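Local coordinates for saframycin Mx1 synthetase B (Legionella pneumophila subsp. pneumophila, PDB 3KXW), which belongs to the ANL superfamily of AMP-binding enzymes, pairing a large N-terminal AMP-binding region with a smaller C-terminal domain, at residues Gln471-Ser476 and Leu502-Glu507. Sequence-based numbering, arbitrary orientation.
Sequences QDIEFS and LTVMCE
Ile473 sets its CD1 methyl against the forked end of Leu502, overlapping both of that side chain's methyls. This is helix-on-sheet packing in the C-terminal alpha/beta domain of an ANL-superfamily enzyme, where helix 469-479 rests on a mixed four-stranded sheet. The strand it meets, 499-508, runs inside that sheet between strands 486-496 and 539-544.

The two side chains approach tip to tip. Ile473 CD1 is 4.0 Å from Leu502 CD1 and the same from Leu502 CD2, so the isoleucine methyl meets the pair of branches rather than one alone. The long arm of Ile473 is extended (chi2 169°), which carries CD1 out from the helix, while Leu502 holds CG anti to its backbone N (chi1 173°) and lifts its fork to meet it.

The contact is small, burying 103 Å² in all, and entirely apolar; the three residues that touch are buried. Ile473 is also covered by Val529 and His533 of helix 515-533 and by Ala491 of strand 486-496, so strand 499-508 supplies only part of its surroundings. One residue further along the helix, Glu474 tethers helix 469-479 through a salt bridge to Arg558 and a hydrogen bond from the backbone N of Ala491.

Two positions along the strand from Leu502, Val504 makes the looser second touch. Val504 leaves its backbone at an angle to segment 471-476 rather than pointing at it, and the approach is made by one branch: Val504 CG2 lies 4.4 Å from Ile473 CG2, the short methyl of the isoleucine.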
ATOM      1  N   GLN A 471       6.609  18.256   9.700  1.00 21.60           N
ATOM      2  CA  GLN A 471       6.091  19.577   9.400  1.00 22.23           C
ATOM      3  C   GLN A 471       4.791  19.490   8.597  1.00 20.77           C
ATOM      4  O   GLN A 471       3.852  20.259   8.829  1.00 20.98           O
ATOM      5  CB  GLN A 471       7.161  20.402   8.651  1.00 24.28           C
ATOM      6  CG  GLN A 471       8.526  20.432   9.375  1.00 27.79           C
ATOM      7  CD  GLN A 471       9.312  19.095   9.312  1.00 26.35           C
ATOM      8  OE1 GLN A 471       9.072  18.259   8.462  1.00 27.18           O
ATOM      9  NE2 GLN A 471      10.264  18.928  10.214  1.00 31.99           N
ATOM     10  N   ASP A 472       4.713  18.544   7.666  1.00 19.31           N
ATOM     11  CA  ASP A 472       3.537  18.481   6.813  1.00 19.50           C
ATOM     12  C   ASP A 472       2.318  17.922   7.535  1.00 19.25           C
ATOM     13  O   ASP A 472       1.192  18.323   7.255  1.00 17.71           O
ATOM     14  CB  ASP A 472       3.825  17.721   5.517  1.00 21.90           C
ATOM     15  CG  ASP A 472       4.755  18.484   4.588  1.00 23.09           C
ATOM     16  OD1 ASP A 472       4.941  19.706   4.776  1.00 23.37           O
ATOM     17  OD2 ASP A 472       5.289  17.866   3.646  1.00 23.73           O
ATOM     18  N   ILE A 473       2.550  17.001   8.467  1.00 17.54           N
ATOM     19  CA  ILE A 473       1.480  16.445   9.298  1.00 17.04           C
ATOM     20  C   ILE A 473       0.944  17.539  10.216  1.00 17.36           C
ATOM     21  O   ILE A 473      -0.258  17.666  10.398  1.00 15.96           O
ATOM     22  CB  ILE A 473       1.980  15.275  10.146  1.00 18.66           C
ATOM     23  CG1 ILE A 473       2.294  14.051   9.280  1.00 19.26           C
ATOM     24  CG2 ILE A 473       0.968  14.915  11.227  1.00 15.32           C
ATOM     25  CD1 ILE A 473       3.052  12.963  10.038  1.00 17.11           C
ATOM     26  N   GLU A 474       1.839  18.339  10.780  1.00 16.25           N
ATOM     27  CA  GLU A 474       1.421  19.443  11.641  1.00 18.54           C
ATOM     28  C   GLU A 474       0.555  20.431  10.857  1.00 18.34           C
ATOM     29  O   GLU A 474      -0.465  20.915  11.361  1.00 19.56           O
ATOM     30  CB  GLU A 474       2.652  20.117  12.274  1.00 17.12           C
ATOM     31  CG  GLU A 474       3.378  19.182  13.232  1.00 18.30           C
ATOM     32  CD  GLU A 474       4.796  19.637  13.592  1.00 18.39           C
ATOM     33  OE1 GLU A 474       5.215  20.714  13.121  1.00 21.06           O
ATOM     34  OE2 GLU A 474       5.474  18.917  14.347  1.00 17.37           O
ATOM     35  N   PHE A 475       0.954  20.707   9.620  1.00 17.73           N
ATOM     36  CA  PHE A 475       0.187  21.584   8.732  1.00 19.29           C
ATOM     37  C   PHE A 475      -1.228  21.062   8.515  1.00 20.20           C
ATOM     38  O   PHE A 475      -2.203  21.830   8.592  1.00 20.02           O
ATOM     39  CB  PHE A 475       0.873  21.746   7.377  1.00 22.88           C
ATOM     40  CG  PHE A 475       0.135  22.663   6.435  1.00 24.49           C
ATOM     41  CD1 PHE A 475       0.435  24.011   6.391  1.00 25.72           C
ATOM     42  CD2 PHE A 475      -0.863  22.169   5.601  1.00 23.05           C
ATOM     43  CE1 PHE A 475      -0.244  24.863   5.527  1.00 27.15           C
ATOM     44  CE2 PHE A 475      -1.554  23.017   4.739  1.00 27.46           C
ATOM     45  CZ  PHE A 475      -1.235  24.372   4.707  1.00 25.65           C
ATOM     46  N   SER A 476      -1.332  19.766   8.214  1.00 18.11           N
ATOM     47  CA  SER A 476      -2.617  19.116   8.009  1.00 17.69           C
ATOM     48  C   SER A 476      -3.541  19.308   9.214  1.00 18.18           C
ATOM     49  O   SER A 476      -4.701  19.696   9.057  1.00 17.24           O
ATOM     50  CB  SER A 476      -2.434  17.619   7.692  1.00 17.88           C
ATOM     51  OG  SER A 476      -1.965  17.436   6.356  1.00 18.36           O
ATOM     52  N   LEU A 502       5.125   6.558  14.744  1.00 18.00           N
ATOM     53  CA  LEU A 502       4.739   7.917  14.429  1.00 16.24           C
ATOM     54  C   LEU A 502       3.866   8.425  15.561  1.00 15.77           C
ATOM     55  O   LEU A 502       2.864   7.795  15.918  1.00 16.96           O
ATOM     56  CB  LEU A 502       3.975   7.948  13.118  1.00 16.42           C
ATOM     57  CG  LEU A 502       3.345   9.272  12.727  1.00 16.07           C
ATOM     58  CD1 LEU A 502       4.374  10.431  12.779  1.00 18.32           C
ATOM     59  CD2 LEU A 502       2.671   9.160  11.343  1.00 18.03           C
ATOM     60  N   THR A 503       4.228   9.571  16.112  1.00 15.03           N
ATOM     61  CA  THR A 503       3.578  10.066  17.329  1.00 16.79           C
ATOM     62  C   THR A 503       3.058  11.461  17.093  1.00 16.77           C
ATOM     63  O   THR A 503       3.776  12.288  16.578  1.00 15.04           O
ATOM     64  CB  THR A 503       4.585  10.098  18.477  1.00 17.48           C
ATOM     65  OG1 THR A 503       5.163   8.790  18.622  1.00 17.90           O
ATOM     66  CG2 THR A 503       3.923  10.512  19.802  1.00 18.32           C
ATOM     67  N   VAL A 504       1.811  11.726  17.470  1.00 15.34           N
ATOM     68  CA  VAL A 504       1.247  13.054  17.298  1.00 15.92           C
ATOM     69  C   VAL A 504       0.853  13.561  18.672  1.00 14.14           C
ATOM     70  O   VAL A 504       0.189  12.853  19.410  1.00 15.15           O
ATOM     71  CB  VAL A 504       0.006  13.032  16.389  1.00 16.26           C
ATOM     72  CG1 VAL A 504      -0.721  14.385  16.440  1.00 17.07           C
ATOM     73  CG2 VAL A 504       0.391  12.640  14.943  1.00 17.31           C
HETATM   74  N   MSE A 505       1.277  14.766  19.027  1.00 16.57           N
HETATM   75  CA  MSE A 505       0.861  15.352  20.309  1.00 16.57           C
HETATM   76  C   MSE A 505       0.084  16.640  20.055  1.00 16.48           C
HETATM   77  O   MSE A 505       0.531  17.482  19.279  1.00 17.99           O
HETATM   78  CB  MSE A 505       2.082  15.660  21.183  1.00 16.24           C
HETATM   79  CG  MSE A 505       1.740  16.107  22.593  1.00 19.71           C
HETATM   80 SE   MSE A 505       3.394  16.341  23.650  1.00 39.48          SE
HETATM   81  CE  MSE A 505       3.901  14.445  23.798  1.00 29.46           C
ATOM     82  N   CYS A 506      -1.061  16.806  20.720  1.00 15.40           N
ATOM     83  CA  CYS A 506      -1.907  17.980  20.498  1.00 16.31           C
ATOM     84  C   CYS A 506      -2.302  18.601  21.812  1.00 15.64           C
ATOM     85  O   CYS A 506      -2.696  17.890  22.724  1.00 16.10           O
ATOM     86  CB  CYS A 506      -3.221  17.587  19.790  1.00 19.05           C
ATOM     87  SG  CYS A 506      -3.003  16.785  18.221  1.00 21.70           S
ATOM     88  N   GLU A 507      -2.210  19.922  21.913  1.00 16.99           N
ATOM     89  CA  GLU A 507      -2.881  20.625  23.007  1.00 17.02           C
ATOM     90  C   GLU A 507      -4.381  20.587  22.711  1.00 16.75           C
ATOM     91  O   GLU A 507      -4.781  20.666  21.546  1.00 17.10           O
ATOM     92  CB  GLU A 507      -2.439  22.078  23.048  1.00 18.57           C
ATOM     93  CG  GLU A 507      -0.959  22.281  23.294  1.00 19.65           C
ATOM     94  CD  GLU A 507      -0.590  23.774  23.297  1.00 24.92           C
ATOM     95  OE1 GLU A 507      -1.317  24.573  22.665  1.00 21.65           O
ATOM     96  OE2 GLU A 507       0.420  24.124  23.936  1.00 25.68           O
TER